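Local structure of YceI-like domain protein (Burkholderia cenocepacia BC7, 5IXH) at residues Tyr61-Ala73 / Lys131-Lys143. The protein is a bacterial lipocalin that holds octaprenyl diphosphate in its beta barrel and probably captures antibiotics outside the cell. Residues are numbered along the deposited sequence; the frame is centred on the assembly and turned at random.
Sequences YNDQVAGKDWFDA and KRSAFNVGTGEWK. With OTP ((2E,6E,10E,14E,18E,22E,26E)-3,7,11,15,19,23,27,31-octamethyldotriaconta-2,6,10,14,18,22,26,30-octaenyl trihydrogen diphosphate), chain C.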
loop_
_atom_site.group_PDB
_atom_site.type_symbol
_atom_site.label_atom_id
_atom_site.label_comp_id
_atom_site.label_asym_id
_atom_site.label_seq_id
_atom_site.Cartn_x
_atom_site.Cartn_y
_atom_site.Cartn_z
ATOM N N TYR A 61 9.645 -16.803 -5.568
ATOM C CA TYR A 61 9.413 -15.379 -5.744
ATOM C C TYR A 61 9.364 -14.698 -4.385
ATOM O O TYR A 61 9.938 -13.627 -4.201
ATOM C CB TYR A 61 8.104 -15.117 -6.474
ATOM C CG TYR A 61 8.058 -15.473 -7.942
ATOM C CD1 TYR A 61 9.199 -15.840 -8.669
ATOM C CD2 TYR A 61 6.847 -15.468 -8.616
ATOM C CE1 TYR A 61 9.121 -16.147 -10.013
ATOM C CE2 TYR A 61 6.762 -15.786 -9.955
ATOM C CZ TYR A 61 7.900 -16.128 -10.650
ATOM O OH TYR A 61 7.799 -16.445 -11.986
ATOM N N ASN A 62 8.686 -15.300 -3.414
ATOM C CA ASN A 62 8.568 -14.674 -2.104
ATOM C C ASN A 62 9.927 -14.474 -1.469
ATOM O O ASN A 62 10.211 -13.415 -0.900
ATOM C CB ASN A 62 7.680 -15.512 -1.180
ATOM C CG ASN A 62 6.224 -15.498 -1.612
ATOM O OD1 ASN A 62 5.835 -14.724 -2.489
ATOM N ND2 ASN A 62 5.413 -16.370 -1.010
ATOM N N ASP A 63 10.797 -15.473 -1.589
ATOM C CA ASP A 63 12.144 -15.364 -1.032
ATOM C C ASP A 63 12.955 -14.282 -1.730
ATOM O O ASP A 63 13.647 -13.503 -1.065
ATOM C CB ASP A 63 12.883 -16.687 -1.117
ATOM C CG ASP A 63 12.347 -17.704 -0.162
ATOM O OD1 ASP A 63 11.565 -17.323 0.727
ATOM O OD2 ASP A 63 12.724 -18.884 -0.298
ATOM N N GLN A 64 12.897 -14.236 -3.059
ATOM C CA GLN A 64 13.637 -13.230 -3.805
ATOM C C GLN A 64 13.194 -11.824 -3.410
ATOM O O GLN A 64 14.036 -10.954 -3.224
ATOM C CB GLN A 64 13.447 -13.399 -5.320
ATOM C CG GLN A 64 13.974 -12.225 -6.174
ATOM C CD GLN A 64 15.438 -12.351 -6.494
ATOM O OE1 GLN A 64 16.249 -11.466 -6.212
ATOM N NE2 GLN A 64 15.781 -13.453 -7.103
ATOM N N VAL A 65 11.891 -11.598 -3.349
ATOM C CA VAL A 65 11.388 -10.253 -3.119
ATOM C C VAL A 65 11.674 -9.804 -1.684
ATOM O O VAL A 65 11.761 -8.610 -1.404
ATOM C CB VAL A 65 9.902 -10.128 -3.529
ATOM C CG1 VAL A 65 9.338 -8.750 -3.187
ATOM C CG2 VAL A 65 9.771 -10.355 -5.031
ATOM N N ALA A 66 11.855 -10.748 -0.771
ATOM C CA ALA A 66 12.238 -10.392 0.584
ATOM C C ALA A 66 13.717 -9.995 0.683
ATOM O O ALA A 66 14.135 -9.343 1.657
ATOM C CB ALA A 66 11.945 -11.535 1.548
ATOM N N GLY A 67 14.521 -10.362 -0.300
ATOM C CA GLY A 67 15.958 -10.202 -0.235
ATOM C C GLY A 67 16.442 -8.782 -0.447
ATOM O O GLY A 67 15.666 -7.908 -0.799
ATOM N N LYS A 68 17.756 -8.592 -0.310
ATOM C CA LYS A 68 18.379 -7.266 -0.235
ATOM C C LYS A 68 18.067 -6.357 -1.420
ATOM O O LYS A 68 17.747 -5.176 -1.233
ATOM C CB LYS A 68 19.891 -7.408 -0.051
ATOM C CG LYS A 68 20.600 -6.071 0.118
ATOM C CD LYS A 68 22.089 -6.257 0.374
ATOM C CE LYS A 68 22.837 -4.931 0.314
ATOM N NZ LYS A 68 22.284 -3.924 1.264
ATOM N N ASP A 69 18.116 -6.888 -2.634
ATOM C CA ASP A 69 17.891 -6.040 -3.811
ATOM C C ASP A 69 16.450 -5.593 -3.931
ATOM O O ASP A 69 16.169 -4.586 -4.592
ATOM C CB ASP A 69 18.256 -6.724 -5.129
ATOM C CG ASP A 69 19.736 -6.959 -5.286
ATOM O OD1 ASP A 69 20.526 -6.232 -4.657
ATOM O OD2 ASP A 69 20.099 -7.867 -6.064
ATOM N N TRP A 70 15.540 -6.346 -3.322
ATOM C CA TRP A 70 14.107 -6.046 -3.386
ATOM C C TRP A 70 13.683 -5.359 -2.100
ATOM O O TRP A 70 14.106 -4.229 -1.875
ATOM C CB TRP A 70 13.300 -7.303 -3.737
ATOM C CG TRP A 70 13.375 -7.585 -5.208
ATOM C CD1 TRP A 70 14.205 -8.475 -5.847
ATOM C CD2 TRP A 70 12.607 -6.952 -6.238
ATOM N NE1 TRP A 70 13.988 -8.425 -7.201
ATOM C CE2 TRP A 70 13.012 -7.506 -7.468
ATOM C CE3 TRP A 70 11.609 -5.975 -6.239
ATOM C CZ2 TRP A 70 12.453 -7.111 -8.680
ATOM C CZ3 TRP A 70 11.065 -5.592 -7.436
ATOM C CH2 TRP A 70 11.481 -6.158 -8.640
ATOM N N PHE A 71 12.893 -5.980 -1.230
ATOM C CA PHE A 71 12.468 -5.256 -0.033
ATOM C C PHE A 71 13.553 -5.114 1.029
ATOM O O PHE A 71 13.473 -4.240 1.878
ATOM C CB PHE A 71 11.277 -5.936 0.645
ATOM C CG PHE A 71 9.991 -5.906 -0.149
ATOM C CD1 PHE A 71 9.768 -5.001 -1.159
ATOM C CD2 PHE A 71 9.027 -6.862 0.095
ATOM C CE1 PHE A 71 8.578 -5.022 -1.866
ATOM C CE2 PHE A 71 7.841 -6.880 -0.598
ATOM C CZ PHE A 71 7.627 -5.974 -1.580
ATOM N N ASP A 72 14.526 -6.013 1.036
ATOM C CA ASP A 72 15.492 -6.092 2.143
ATOM C C ASP A 72 14.740 -6.153 3.482
ATOM O O ASP A 72 14.958 -5.334 4.393
ATOM C CB ASP A 72 16.466 -4.923 2.096
ATOM C CG ASP A 72 17.699 -5.129 2.972
ATOM O OD1 ASP A 72 17.841 -6.169 3.647
ATOM O OD2 ASP A 72 18.540 -4.216 2.975
ATOM N N ALA A 73 13.867 -7.140 3.581
ATOM C CA ALA A 73 12.953 -7.247 4.705
ATOM C C ALA A 73 13.652 -7.426 6.058
ATOM O O ALA A 73 13.120 -7.008 7.075
ATOM C CB ALA A 73 11.991 -8.402 4.476
ATOM N N LYS A 131 6.528 4.493 -8.224
ATOM C CA LYS A 131 7.687 3.945 -8.908
ATOM C C LYS A 131 8.515 3.190 -7.878
ATOM O O LYS A 131 8.973 3.766 -6.905
ATOM C CB LYS A 131 8.530 5.068 -9.505
ATOM C CG LYS A 131 7.872 5.779 -10.664
ATOM C CD LYS A 131 8.790 6.845 -11.254
ATOM C CE LYS A 131 8.366 7.235 -12.666
ATOM N NZ LYS A 131 6.885 7.262 -12.835
ATOM N N ARG A 132 8.726 1.902 -8.114
ATOM C CA ARG A 132 9.540 1.105 -7.199
ATOM C C ARG A 132 10.935 1.683 -7.041
ATOM O O ARG A 132 11.522 1.613 -5.953
ATOM C CB ARG A 132 9.590 -0.373 -7.616
ATOM C CG ARG A 132 10.283 -0.663 -8.947
ATOM C CD ARG A 132 10.125 -2.126 -9.336
ATOM N NE ARG A 132 10.786 -2.407 -10.602
ATOM C CZ ARG A 132 12.097 -2.559 -10.750
ATOM N NH1 ARG A 132 12.916 -2.475 -9.701
ATOM N NH2 ARG A 132 12.588 -2.805 -11.957
ATOM N N SER A 133 11.466 2.255 -8.122
ATOM C CA SER A 133 12.811 2.837 -8.091
ATOM C C SER A 133 12.937 3.989 -7.081
ATOM O O SER A 133 14.016 4.200 -6.532
ATOM C CB SER A 133 13.222 3.353 -9.482
ATOM O OG SER A 133 12.320 4.352 -9.927
ATOM N N ALA A 134 11.841 4.709 -6.827
ATOM C CA ALA A 134 11.861 5.821 -5.885
ATOM C C ALA A 134 12.176 5.363 -4.469
ATOM O O ALA A 134 12.643 6.143 -3.645
ATOM C CB ALA A 134 10.529 6.540 -5.898
ATOM N N PHE A 135 11.904 4.096 -4.182
ATOM C CA PHE A 135 12.167 3.523 -2.872
ATOM C C PHE A 135 13.303 2.484 -2.904
ATOM O O PHE A 135 13.507 1.749 -1.954
ATOM C CB PHE A 135 10.872 2.897 -2.334
ATOM C CG PHE A 135 9.747 3.874 -2.218
ATOM C CD1 PHE A 135 9.603 4.628 -1.066
ATOM C CD2 PHE A 135 8.846 4.078 -3.273
ATOM C CE1 PHE A 135 8.608 5.555 -0.950
ATOM C CE2 PHE A 135 7.836 5.002 -3.155
ATOM C CZ PHE A 135 7.713 5.752 -1.992
ATOM N N ASN A 136 14.001 2.464 -4.044
ATOM C CA ASN A 136 15.116 1.557 -4.283
ATOM C C ASN A 136 14.671 0.089 -4.147
ATOM O O ASN A 136 15.464 -0.757 -3.739
ATOM C CB ASN A 136 16.289 1.900 -3.340
ATOM C CG ASN A 136 17.636 1.771 -4.010
ATOM O OD1 ASN A 136 17.786 2.075 -5.194
ATOM N ND2 ASN A 136 18.627 1.297 -3.260
ATOM N N VAL A 137 13.419 -0.219 -4.490
ATOM C CA VAL A 137 12.881 -1.583 -4.467
ATOM C C VAL A 137 13.119 -2.241 -5.831
ATOM O O VAL A 137 12.479 -1.911 -6.833
ATOM C CB VAL A 137 11.395 -1.597 -4.085
ATOM C CG1 VAL A 137 10.802 -3.005 -4.228
ATOM C CG2 VAL A 137 11.236 -1.090 -2.648
ATOM N N GLY A 138 14.066 -3.165 -5.842
ATOM C CA GLY A 138 14.515 -3.844 -7.058
ATOM C C GLY A 138 15.706 -3.082 -7.619
ATOM O O GLY A 138 15.596 -2.401 -8.650
ATOM N N THR A 139 16.839 -3.207 -6.955
ATOM C CA THR A 139 18.067 -2.560 -7.386
ATOM C C THR A 139 19.033 -3.597 -7.917
ATOM O O THR A 139 18.668 -4.748 -8.142
ATOM C CB THR A 139 18.708 -1.772 -6.240
ATOM O OG1 THR A 139 19.041 -2.652 -5.153
ATOM C CG2 THR A 139 17.799 -0.755 -5.746
ATOM N N GLY A 140 20.277 -3.196 -8.148
ATOM C CA GLY A 140 21.245 -4.102 -8.749
ATOM C C GLY A 140 20.771 -4.535 -10.123
ATOM O O GLY A 140 20.357 -3.703 -10.922
ATOM N N GLU A 141 20.813 -5.829 -10.409
ATOM C CA GLU A 141 20.356 -6.324 -11.702
ATOM C C GLU A 141 18.876 -6.043 -11.947
ATOM O O GLU A 141 18.428 -6.007 -13.098
ATOM C CB GLU A 141 20.639 -7.819 -11.824
ATOM C CG GLU A 141 22.116 -8.110 -11.956
ATOM C CD GLU A 141 22.413 -9.582 -12.118
ATOM O OE1 GLU A 141 21.491 -10.400 -11.919
ATOM O OE2 GLU A 141 23.571 -9.915 -12.446
ATOM N N TRP A 142 18.113 -5.808 -10.880
ATOM C CA TRP A 142 16.699 -5.563 -11.047
ATOM C C TRP A 142 16.337 -4.106 -11.347
ATOM O O TRP A 142 15.153 -3.773 -11.442
ATOM C CB TRP A 142 15.939 -6.055 -9.808
ATOM C CG TRP A 142 16.107 -7.507 -9.597
ATOM C CD1 TRP A 142 16.951 -8.109 -8.720
ATOM C CD2 TRP A 142 15.454 -8.565 -10.318
ATOM N NE1 TRP A 142 16.854 -9.479 -8.833
ATOM C CE2 TRP A 142 15.936 -9.784 -9.802
ATOM C CE3 TRP A 142 14.490 -8.596 -11.329
ATOM C CZ2 TRP A 142 15.504 -11.026 -10.277
ATOM C CZ3 TRP A 142 14.055 -9.825 -11.798
ATOM C CH2 TRP A 142 14.559 -11.025 -11.265
ATOM N N LYS A 143 17.330 -3.233 -11.520
ATOM C CA LYS A 143 17.037 -1.856 -11.944
ATOM C C LYS A 143 16.433 -1.836 -13.341
ATOM O O LYS A 143 15.697 -0.912 -13.681
ATOM C CB LYS A 143 18.291 -0.977 -11.931
ATOM C CG LYS A 143 18.783 -0.615 -10.537
ATOM C CD LYS A 143 19.917 0.404 -10.536
ATOM C CE LYS A 143 21.199 -0.143 -11.099
ATOM N NZ LYS A 143 22.274 0.882 -10.994
HETATM O O7 OTP C . 10.350 -14.525 -17.055
HETATM P P2 OTP C . 10.924 -13.478 -16.124
HETATM O O5 OTP C . 12.418 -13.674 -15.994
HETATM O O6 OTP C . 10.641 -12.095 -16.670
HETATM O O4 OTP C . 10.253 -13.611 -14.692
HETATM P P1 OTP C . 10.796 -12.914 -13.372
HETATM O O2 OTP C . 11.870 -13.772 -12.743
HETATM O O3 OTP C . 11.359 -11.546 -13.697
HETATM O O1 OTP C . 9.574 -12.784 -12.365
HETATM C C40 OTP C . 9.209 -11.544 -11.781
HETATM C C39 OTP C . 8.258 -11.952 -10.660
HETATM C C37 OTP C . 7.602 -11.068 -9.852
HETATM C C38 OTP C . 6.699 -11.695 -8.791
HETATM C C36 OTP C . 7.743 -9.532 -9.957
HETATM C C35 OTP C . 7.997 -8.969 -8.543
HETATM C C34 OTP C . 7.432 -7.546 -8.375
HETATM C C32 OTP C . 7.234 -7.052 -7.106
HETATM C C33 OTP C . 7.564 -7.894 -5.867
HETATM C C31 OTP C . 6.676 -5.631 -6.916
HETATM C C30 OTP C . 7.558 -4.861 -5.911
HETATM C C29 OTP C . 6.585 -4.296 -4.871
HETATM C C27 OTP C . 6.540 -2.962 -4.549
HETATM C C28 OTP C . 7.445 -1.888 -5.155
HETATM C C26 OTP C . 5.487 -2.566 -3.512
HETATM C C25 OTP C . 6.063 -1.595 -2.473
HETATM C C24 OTP C . 4.800 -1.370 -1.633
HETATM C C22 OTP C . 4.742 -1.690 -0.304
HETATM C C23 OTP C . 5.926 -2.264 0.480
HETATM C C21 OTP C . 3.412 -1.423 0.398
HETATM C C20 OTP C . 3.576 -0.056 1.061
HETATM C C19 OTP C . 2.152 0.464 1.291
HETATM C C17 OTP C . 1.759 0.977 2.508
HETATM C C18 OTP C . 2.743 1.051 3.678
HETATM C C16 OTP C . 0.333 1.508 2.736
HETATM C C15 OTP C . -0.600 1.246 1.539
HETATM C C14 OTP C . -1.846 2.129 1.714
HETATM C C12 OTP C . -1.828 3.445 1.308
HETATM C C13 OTP C . -0.609 4.100 0.648
HETATM C C11 OTP C . -3.069 4.332 1.486
HETATM C C10 OTP C . -3.962 3.860 2.640
HETATM C C9 OTP C . -4.940 5.025 2.861
HETATM C C7 OTP C . -5.729 5.097 3.980
HETATM C C8 OTP C . -5.666 4.012 5.056
HETATM C C6 OTP C . -6.667 6.311 4.111
HETATM C C5 OTP C . -8.061 5.870 4.562
HETATM C C4 OTP C . -9.001 7.001 4.105
HETATM C C2 OTP C . -9.580 7.924 4.945
HETATM C C3 OTP C . -10.486 8.977 4.307
HETATM C C1 OTP C . -9.365 7.938 6.461
HETATM O O HOH W 1 19.241 -2.446 -1.792
HETATM O O HOH W 2 21.590 -7.748 -8.245
#
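At the mouth of the lipid-binding barrel, Trp-70 and Trp-142 illustrate how two loops that line a ligand pocket can be joined by an edge-to-face indole pair. The five-membered rings have centroids 4.3 Å apart and planes at 55°, with Trp-70 NE1 poised over the face of Trp-142 at 3.3 Å from its CG. The other loop backbone lies on a face of Trp-70: Gly-138 CA makes a CH-pi contact 3.7 Å from the centroid of the six-membered ring, almost on the ring normal (11° off it). Next to the indoles, Asp-69 O is gripped by two amides, Gly-138 N on an in-plane lone pair and Thr-139 N tilted from the carbonyl plane, each at 2.8 Å. In this YceI-like barrel the loop between strands 121-131 and 151-160 is thereby tied to the turn following helix 59-66. Arg-132 braces the loop from within. With its chain extended from CG to NE, its NH1 lies 3.0 Å from Val-137 O in a nearly straight bond (160°) and also holds Gly-138 O, while NH2 binds Trp-142 O; Trp-70 CH2 sits over one guanidinium face. Farther in, Val-137 CG1 reaches the ring edges of Trp-70 and Phe-71, 3.7 Å from Trp-70 CE3, and also touches the prenyl chain. Toward the diphosphate, the edge of Trp-142 meets OTP O3, its CZ3 3.7 Å away.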